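Local coordinates for protein CRISPR-associated endonuclease Cas9 (Campylobacter jejuni subsp. jejuni serotype O:2, PDB 5X2H) that cuts guide-RNA-matched DNA, in its full-length form with RuvC-like and HNH nuclease domains, as the effector of a type II-C CRISPR adaptive immune system, at residues 106-109 with 110-113; 117-121 with 122-126; 776-779 with 780-783. All coordinates share one frame; numbering follows the deposited sequence.

Contact 1 (106-109 with 110-113). With nucleotides of chain B.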
# COMPACT_ATOMS: atom_id res chain seq x y z
N SER A 106 -35.51 -22.37 -7.99
CA SER A 106 -34.12 -22.02 -7.76
C SER A 106 -33.27 -22.37 -8.98
O SER A 106 -33.60 -23.27 -9.75
CB SER A 106 -33.58 -22.76 -6.54
OG SER A 106 -33.42 -24.14 -6.82
N PRO A 107 -32.15 -21.66 -9.18
CA PRO A 107 -31.24 -22.03 -10.28
C PRO A 107 -30.61 -23.40 -10.09
O PRO A 107 -30.22 -24.03 -11.07
CB PRO A 107 -30.18 -20.92 -10.25
CG PRO A 107 -30.78 -19.80 -9.46
CD PRO A 107 -31.68 -20.46 -8.46
N TYR A 108 -30.50 -23.87 -8.84
CA TYR A 108 -29.95 -25.20 -8.61
C TYR A 108 -30.88 -26.28 -9.14
O TYR A 108 -30.41 -27.30 -9.67
CB TYR A 108 -29.68 -25.40 -7.12
CG TYR A 108 -28.71 -24.39 -6.55
CD1 TYR A 108 -27.34 -24.52 -6.76
CD2 TYR A 108 -29.16 -23.30 -5.82
CE1 TYR A 108 -26.45 -23.59 -6.26
CE2 TYR A 108 -28.28 -22.37 -5.31
CZ TYR A 108 -26.92 -22.52 -5.53
OH TYR A 108 -26.05 -21.59 -5.02
N GLU A 109 -32.19 -26.08 -9.02
CA GLU A 109 -33.12 -27.03 -9.62
C GLU A 109 -33.17 -26.88 -11.13
O GLU A 109 -33.27 -27.87 -11.86
CB GLU A 109 -34.52 -26.86 -9.01
CG GLU A 109 -35.55 -27.79 -9.63
CD GLU A 109 -36.83 -27.89 -8.81
OE1 GLU A 109 -37.04 -27.03 -7.93
OE2 GLU A 109 -37.61 -28.84 -9.04
N LEU A 110 -33.12 -25.64 -11.62
CA LEU A 110 -33.10 -25.41 -13.06
C LEU A 110 -31.87 -26.05 -13.70
O LEU A 110 -31.95 -26.60 -14.80
CB LEU A 110 -33.15 -23.92 -13.37
CG LEU A 110 -34.45 -23.18 -13.05
CD1 LEU A 110 -34.35 -21.74 -13.52
CD2 LEU A 110 -35.64 -23.88 -13.68
N ARG A 111 -30.72 -25.98 -13.01
CA ARG A 111 -29.50 -26.56 -13.55
C ARG A 111 -29.52 -28.09 -13.51
O ARG A 111 -28.78 -28.72 -14.26
CB ARG A 111 -28.29 -26.03 -12.79
CG ARG A 111 -27.90 -24.60 -13.18
CD ARG A 111 -27.09 -23.91 -12.10
NE ARG A 111 -25.80 -24.55 -11.87
CZ ARG A 111 -24.93 -24.16 -10.95
NH1 ARG A 111 -25.20 -23.11 -10.18
NH2 ARG A 111 -23.78 -24.80 -10.80
N PHE A 112 -30.34 -28.69 -12.64
CA PHE A 112 -30.51 -30.14 -12.68
C PHE A 112 -31.45 -30.55 -13.81
O PHE A 112 -31.19 -31.55 -14.49
CB PHE A 112 -31.02 -30.66 -11.34
CG PHE A 112 -31.38 -32.12 -11.37
CD1 PHE A 112 -30.40 -33.09 -11.53
CD2 PHE A 112 -32.70 -32.52 -11.23
CE1 PHE A 112 -30.73 -34.43 -11.57
CE2 PHE A 112 -33.04 -33.87 -11.27
CZ PHE A 112 -32.05 -34.82 -11.43
N ARG A 113 -32.54 -29.81 -14.01
CA ARG A 113 -33.46 -30.11 -15.10
C ARG A 113 -32.75 -30.05 -16.45
O ARG A 113 -33.06 -30.82 -17.36
CB ARG A 113 -34.64 -29.14 -15.10
CG ARG A 113 -35.56 -29.22 -13.90
CD ARG A 113 -36.67 -28.21 -14.07
NE ARG A 113 -37.59 -28.18 -12.95
CZ ARG A 113 -38.59 -27.31 -12.83
NH1 ARG A 113 -38.79 -26.40 -13.78
NH2 ARG A 113 -39.40 -27.34 -11.78
P A B 44 -28.15 -18.65 -4.24
OP1 A B 44 -27.11 -19.25 -5.12
OP2 A B 44 -27.73 -17.87 -3.06
O5' A B 44 -29.08 -17.72 -5.14
C5' A B 44 -29.77 -18.24 -6.26
C4' A B 44 -30.81 -17.28 -6.77
O4' A B 44 -31.80 -17.02 -5.73
C3' A B 44 -30.30 -15.90 -7.15
O3' A B 44 -29.75 -15.88 -8.45
C2' A B 44 -31.54 -15.02 -7.00
O2' A B 44 -32.37 -15.13 -8.14
C1' A B 44 -32.25 -15.69 -5.82
N9 A B 44 -32.00 -15.01 -4.53
C8 A B 44 -31.14 -15.38 -3.53
N7 A B 44 -31.15 -14.58 -2.49
C5 A B 44 -32.08 -13.61 -2.83
C6 A B 44 -32.56 -12.47 -2.16
N6 A B 44 -32.14 -12.09 -0.94
N1 A B 44 -33.49 -11.71 -2.77
C2 A B 44 -33.91 -12.08 -3.99
N3 A B 44 -33.55 -13.13 -4.73
C4 A B 44 -32.62 -13.86 -4.09
P U B 43 -28.11 -20.78 0.99
OP1 U B 43 -26.96 -21.54 0.45
OP2 U B 43 -27.88 -19.52 1.74
O5' U B 43 -29.09 -20.44 -0.21
C5' U B 43 -29.58 -21.47 -1.05
C4' U B 43 -30.54 -20.92 -2.08
O4' U B 43 -31.80 -20.57 -1.46
C3' U B 43 -30.10 -19.64 -2.78
O3' U B 43 -29.13 -19.85 -3.79
C2' U B 43 -31.43 -19.10 -3.29
O2' U B 43 -31.85 -19.83 -4.43
C1' U B 43 -32.36 -19.45 -2.13
N1 U B 43 -32.48 -18.33 -1.17
C2 U B 43 -33.30 -17.28 -1.53
O2 U B 43 -33.92 -17.25 -2.58
N3 U B 43 -33.38 -16.26 -0.61
C4 U B 43 -32.73 -16.19 0.60
O4 U B 43 -32.91 -15.20 1.32
C5 U B 43 -31.89 -17.31 0.90
C6 U B 43 -31.80 -18.32 0.03

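Contact 2 (117-121 with 122-126)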
# COMPACT_ATOMS: atom_id res chain seq x y z
N GLU A 117 -34.28 -32.35 -19.39
CA GLU A 117 -35.43 -31.88 -20.16
C GLU A 117 -35.12 -30.51 -20.74
O GLU A 117 -34.15 -29.85 -20.36
CB GLU A 117 -36.70 -31.83 -19.30
CG GLU A 117 -36.78 -30.61 -18.41
CD GLU A 117 -37.77 -30.78 -17.28
OE1 GLU A 117 -37.90 -31.92 -16.78
OE2 GLU A 117 -38.41 -29.79 -16.88
N LEU A 118 -35.98 -30.09 -21.67
CA LEU A 118 -35.83 -28.78 -22.28
C LEU A 118 -36.16 -27.67 -21.28
O LEU A 118 -37.15 -27.75 -20.55
CB LEU A 118 -36.74 -28.66 -23.51
CG LEU A 118 -36.85 -27.29 -24.18
CD1 LEU A 118 -35.51 -26.84 -24.72
CD2 LEU A 118 -37.90 -27.31 -25.28
N LEU A 119 -35.32 -26.65 -21.25
CA LEU A 119 -35.57 -25.49 -20.41
C LEU A 119 -36.31 -24.41 -21.19
O LEU A 119 -36.14 -24.26 -22.40
CB LEU A 119 -34.26 -24.91 -19.87
CG LEU A 119 -33.48 -25.71 -18.83
CD1 LEU A 119 -32.29 -24.90 -18.33
CD2 LEU A 119 -34.38 -26.12 -17.68
N SER A 120 -37.15 -23.67 -20.47
CA SER A 120 -37.65 -22.41 -21.00
C SER A 120 -36.50 -21.43 -21.18
O SER A 120 -35.49 -21.49 -20.47
CB SER A 120 -38.71 -21.82 -20.06
OG SER A 120 -38.83 -20.42 -20.24
N LYS A 121 -36.64 -20.53 -22.15
CA LYS A 121 -35.58 -19.55 -22.36
C LYS A 121 -35.50 -18.56 -21.20
O LYS A 121 -34.44 -17.96 -20.99
CB LYS A 121 -35.78 -18.81 -23.69
CG LYS A 121 -37.11 -18.10 -23.86
CD LYS A 121 -37.24 -17.61 -25.29
CE LYS A 121 -38.34 -16.58 -25.45
NZ LYS A 121 -38.42 -16.08 -26.85
N GLN A 122 -36.58 -18.38 -20.44
CA GLN A 122 -36.48 -17.65 -19.18
C GLN A 122 -35.70 -18.45 -18.14
O GLN A 122 -34.98 -17.87 -17.32
CB GLN A 122 -37.87 -17.30 -18.65
CG GLN A 122 -38.65 -16.31 -19.50
CD GLN A 122 -39.30 -16.95 -20.72
OE1 GLN A 122 -39.19 -18.15 -20.93
NE2 GLN A 122 -39.97 -16.13 -21.52
N ASP A 123 -35.83 -19.78 -18.17
CA ASP A 123 -35.07 -20.62 -17.25
C ASP A 123 -33.60 -20.66 -17.64
O ASP A 123 -32.72 -20.50 -16.79
CB ASP A 123 -35.65 -22.04 -17.23
CG ASP A 123 -37.06 -22.08 -16.68
OD1 ASP A 123 -37.39 -21.24 -15.82
OD2 ASP A 123 -37.84 -22.95 -17.12
N PHE A 124 -33.31 -20.87 -18.93
CA PHE A 124 -31.93 -20.88 -19.39
C PHE A 124 -31.25 -19.54 -19.12
O PHE A 124 -30.05 -19.49 -18.85
CB PHE A 124 -31.88 -21.22 -20.88
CG PHE A 124 -30.53 -21.71 -21.35
CD1 PHE A 124 -29.58 -22.14 -20.44
CD2 PHE A 124 -30.22 -21.73 -22.70
CE1 PHE A 124 -28.34 -22.58 -20.87
CE2 PHE A 124 -28.99 -22.18 -23.14
CZ PHE A 124 -28.04 -22.60 -22.22
N ALA A 125 -32.01 -18.44 -19.19
CA ALA A 125 -31.45 -17.12 -18.94
C ALA A 125 -30.94 -17.01 -17.50
O ALA A 125 -29.83 -16.52 -17.26
CB ALA A 125 -32.49 -16.04 -19.22
N ARG A 126 -31.75 -17.47 -16.54
CA ARG A 126 -31.34 -17.38 -15.14
C ARG A 126 -30.23 -18.37 -14.82
O ARG A 126 -29.41 -18.11 -13.94
CB ARG A 126 -32.55 -17.60 -14.23
CG ARG A 126 -33.51 -16.42 -14.23
CD ARG A 126 -34.77 -16.68 -13.40
NE ARG A 126 -34.46 -17.39 -12.16
CZ ARG A 126 -35.04 -18.53 -11.79
NH1 ARG A 126 -35.97 -19.08 -12.56
NH2 ARG A 126 -34.69 -19.10 -10.65

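Contact 3 (776-779 with 780-783)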
# COMPACT_ATOMS: atom_id res chain seq x y z
N ASP A 776 4.53 17.63 25.17
CA ASP A 776 5.53 16.61 25.46
C ASP A 776 4.95 15.37 26.12
O ASP A 776 5.67 14.38 26.28
CB ASP A 776 6.64 17.19 26.35
CG ASP A 776 6.10 17.82 27.63
OD1 ASP A 776 4.87 17.78 27.84
OD2 ASP A 776 6.91 18.34 28.42
N ASN A 777 3.67 15.40 26.49
CA ASN A 777 3.02 14.29 27.20
C ASN A 777 3.80 13.92 28.46
O ASN A 777 3.87 12.75 28.85
CB ASN A 777 2.84 13.08 26.28
CG ASN A 777 1.81 12.10 26.81
OD1 ASN A 777 0.61 12.39 26.79
ND2 ASN A 777 2.27 10.95 27.27
N LYS A 778 4.38 14.92 29.11
CA LYS A 778 5.18 14.72 30.31
C LYS A 778 4.35 15.08 31.53
O LYS A 778 3.87 16.21 31.66
CB LYS A 778 6.45 15.57 30.26
CG LYS A 778 7.48 15.22 31.31
CD LYS A 778 8.70 16.12 31.20
CE LYS A 778 9.78 15.75 32.21
NZ LYS A 778 10.92 16.70 32.15
N PHE A 779 4.18 14.11 32.43
CA PHE A 779 3.35 14.27 33.62
C PHE A 779 4.09 14.93 34.77
O PHE A 779 3.44 15.57 35.62
CB PHE A 779 2.82 12.90 34.06
CG PHE A 779 2.08 12.92 35.37
CD1 PHE A 779 0.77 13.38 35.43
CD2 PHE A 779 2.68 12.47 36.53
CE1 PHE A 779 0.08 13.40 36.63
CE2 PHE A 779 1.99 12.48 37.74
CZ PHE A 779 0.69 12.95 37.78
N GLU A 780 5.41 14.83 34.82
CA GLU A 780 6.16 15.23 36.01
C GLU A 780 6.34 16.74 36.11
O GLU A 780 6.46 17.27 37.22
CB GLU A 780 7.52 14.54 36.04
CG GLU A 780 7.46 13.01 36.18
CD GLU A 780 7.12 12.29 34.88
OE1 GLU A 780 6.88 12.96 33.86
OE2 GLU A 780 7.10 11.04 34.89
N THR A 781 6.38 17.45 34.98
CA THR A 781 6.56 18.90 34.98
C THR A 781 5.25 19.66 35.12
O THR A 781 5.25 20.89 35.00
CB THR A 781 7.27 19.35 33.71
OG1 THR A 781 6.55 18.89 32.56
CG2 THR A 781 8.69 18.82 33.67
N LEU A 782 4.14 18.97 35.38
CA LEU A 782 2.82 19.59 35.39
C LEU A 782 2.76 20.71 36.42
O LEU A 782 2.95 20.48 37.62
CB LEU A 782 1.76 18.54 35.67
CG LEU A 782 0.63 18.38 34.65
CD1 LEU A 782 1.12 18.68 33.24
CD2 LEU A 782 0.05 16.98 34.72
N SER A 783 2.49 21.93 35.95
CA SER A 783 2.38 23.08 36.83
C SER A 783 1.00 23.11 37.49
O SER A 783 0.09 22.36 37.14
CB SER A 783 2.62 24.37 36.05
OG SER A 783 1.60 24.59 35.10

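Contact 1 (106-109 with 110-113)
Tyr-108 and Arg-111, three residues apart on helix 107-113, run alongside each other in one direction, and the pair illustrates how one helical turn can serve both RNA and protein. The phenol ring and the guanidinium are inclined to each other by 31°, a skewed approach in which Tyr-108 CE1 comes within 4.1 Å of Arg-111 NH1. A bend at chi3 (64°) in an otherwise extended chain swings the guanidinium to this place beside the ring, where NE forms a salt bridge with Glu-209. On its way out, Arg-111 CG passes 3.2 Å from Pro-107 O. The ring reaches past the helix start to the guide RNA of chain B: Tyr-108 OH donates a 2.6 Å hydrogen bond to OP1 of A44, while O3' of U43 sits in the ring plane, at its edge, 3.1 Å from CE2. Pro-107 adds an apolar touch, its CD lying 3.7 Å from C5' of A44. Glu-109 and Arg-113, one turn apart, instead meet askew, with carboxylate and guanidinium planes 75° apart. Their OE2 to NH2 separation of 3.6 Å makes a long salt bridge, so the pairing is probably loose. Ser-106 closes the helix start, its OG accepting a hydrogen bond from Glu-109 N at 3.2 Å. Backbone bonds from Leu-110 N to Ser-106 O and from Arg-113 N to Glu-109 O continue the helical pattern. Together these features are those of a serine N-capped alpha-helix whose first turn presents a tyrosine to an RNA phosphate.

Contact 2 (117-121 with 122-126)
Asp-123 folds back on Ser-120 and Leu-119, a worked example of a side chain near a helix start reaching the residues that precede it. Its CB lies 4.1 Å from Leu-119 CB and 3.3 Å from Ser-120 O. The next atom, CG, sits beside the backbone N of its own residue (chi1 -64°), a torsion that returns the carboxylate toward the serine, and comes within 3.8 Å of Ser-120 CB. At the tip, OD2 rests 3.3 Å from the same CB and accepts a weak hydrogen bond from Ser-120 N at 3.5 Å. The serine hydroxyl is modelled as accepting from Gln-122 N, but it is crowded and its position is doubtful. A firmer tie is the nearly straight backbone bond from Phe-124 N to Ser-120 O, 2.7 Å long. Beyond the polar groups, Leu-119 CD1 approaches Phe-124 CD1 at 4.4 Å, and that ring goes on to meet Phe-214 and Phe-222 edge-to-face. Leu-110 of helix 107-113 packs against Asp-123. The pairing of Ser-120 with Asp-123 fits a capping box, the motif that opens helix 121-133.

Contact 3 (776-779 with 780-783)
The chi1 torsions of Phe-779 (174°) and Leu-782 (-124°) bring their side chains together across a type I beta turn that runs from the first residue to the second. In Phe-779, CG stands opposite the backbone N, and the ring leads out beside the turn; Leu-782 adopts an unusual rotation that takes its CD2 methyl to the ring. The two side chains cross at about a right angle, and Phe-779 CD1 meets Leu-782 CD2 at 3.7 Å, an oblique apolar contact. The backbone closure is slack by comparison: Leu-782 N gives Phe-779 O only a weak hydrogen bond, 3.5 Å long.

Ahead of this turn comes an Asx turn, so that the loop between strand 769-773 and helix 784-789 changes course through two small motifs in succession, an instance of how loops are built from standard turns. Lys-778, the last residue of the Asx turn, stretches out fully and crosses Thr-781 at about a right angle. Its CD, CE and NZ run along Thr-781 CG2, with NZ nearest to that methyl at 3.4 Å. Glu-780, bent at chi2, turns its carboxylate back over the same lysine, and its OE1 lies 3.5 Å from Lys-778 CG; the ammonium group is well away from it and has a long, weak ion pair with Asp-551.

The loop belongs to the PI-CTD domain, and backbone hydrogen bonding between Asp-776 and His-555 ties it to the RuvC part of the chain. Lys-774 forms a salt bridge with Asp-776 OD1. That same oxygen closes the Asx turn by accepting from Lys-778 N at 3.2 Å, the donor coming from above the carboxylate plane, 74° out of it.

Contacts 1 and 2 are partly buried neighbours, their centres 10 Å apart, on two helices that follow each other in the chain; Leu-110 of contact 1 packs on Arg-126 of contact 2. Both begin helices with a serine N-cap, yet contact 1 adds a phosphate bond and a long salt bridge to its cap, whereas across contact 2 the side-chain polar bonding belongs to the cap. Contact 3 is a surface loop across the chain's centre, about 71 Å and 76 Å away centre to centre. There, aliphatic and aromatic touches accompany one weak backbone bond across the segments and an Asx-turn bond. Similar local rules thus serve a helix pair beside the RNA and a distant domain junction.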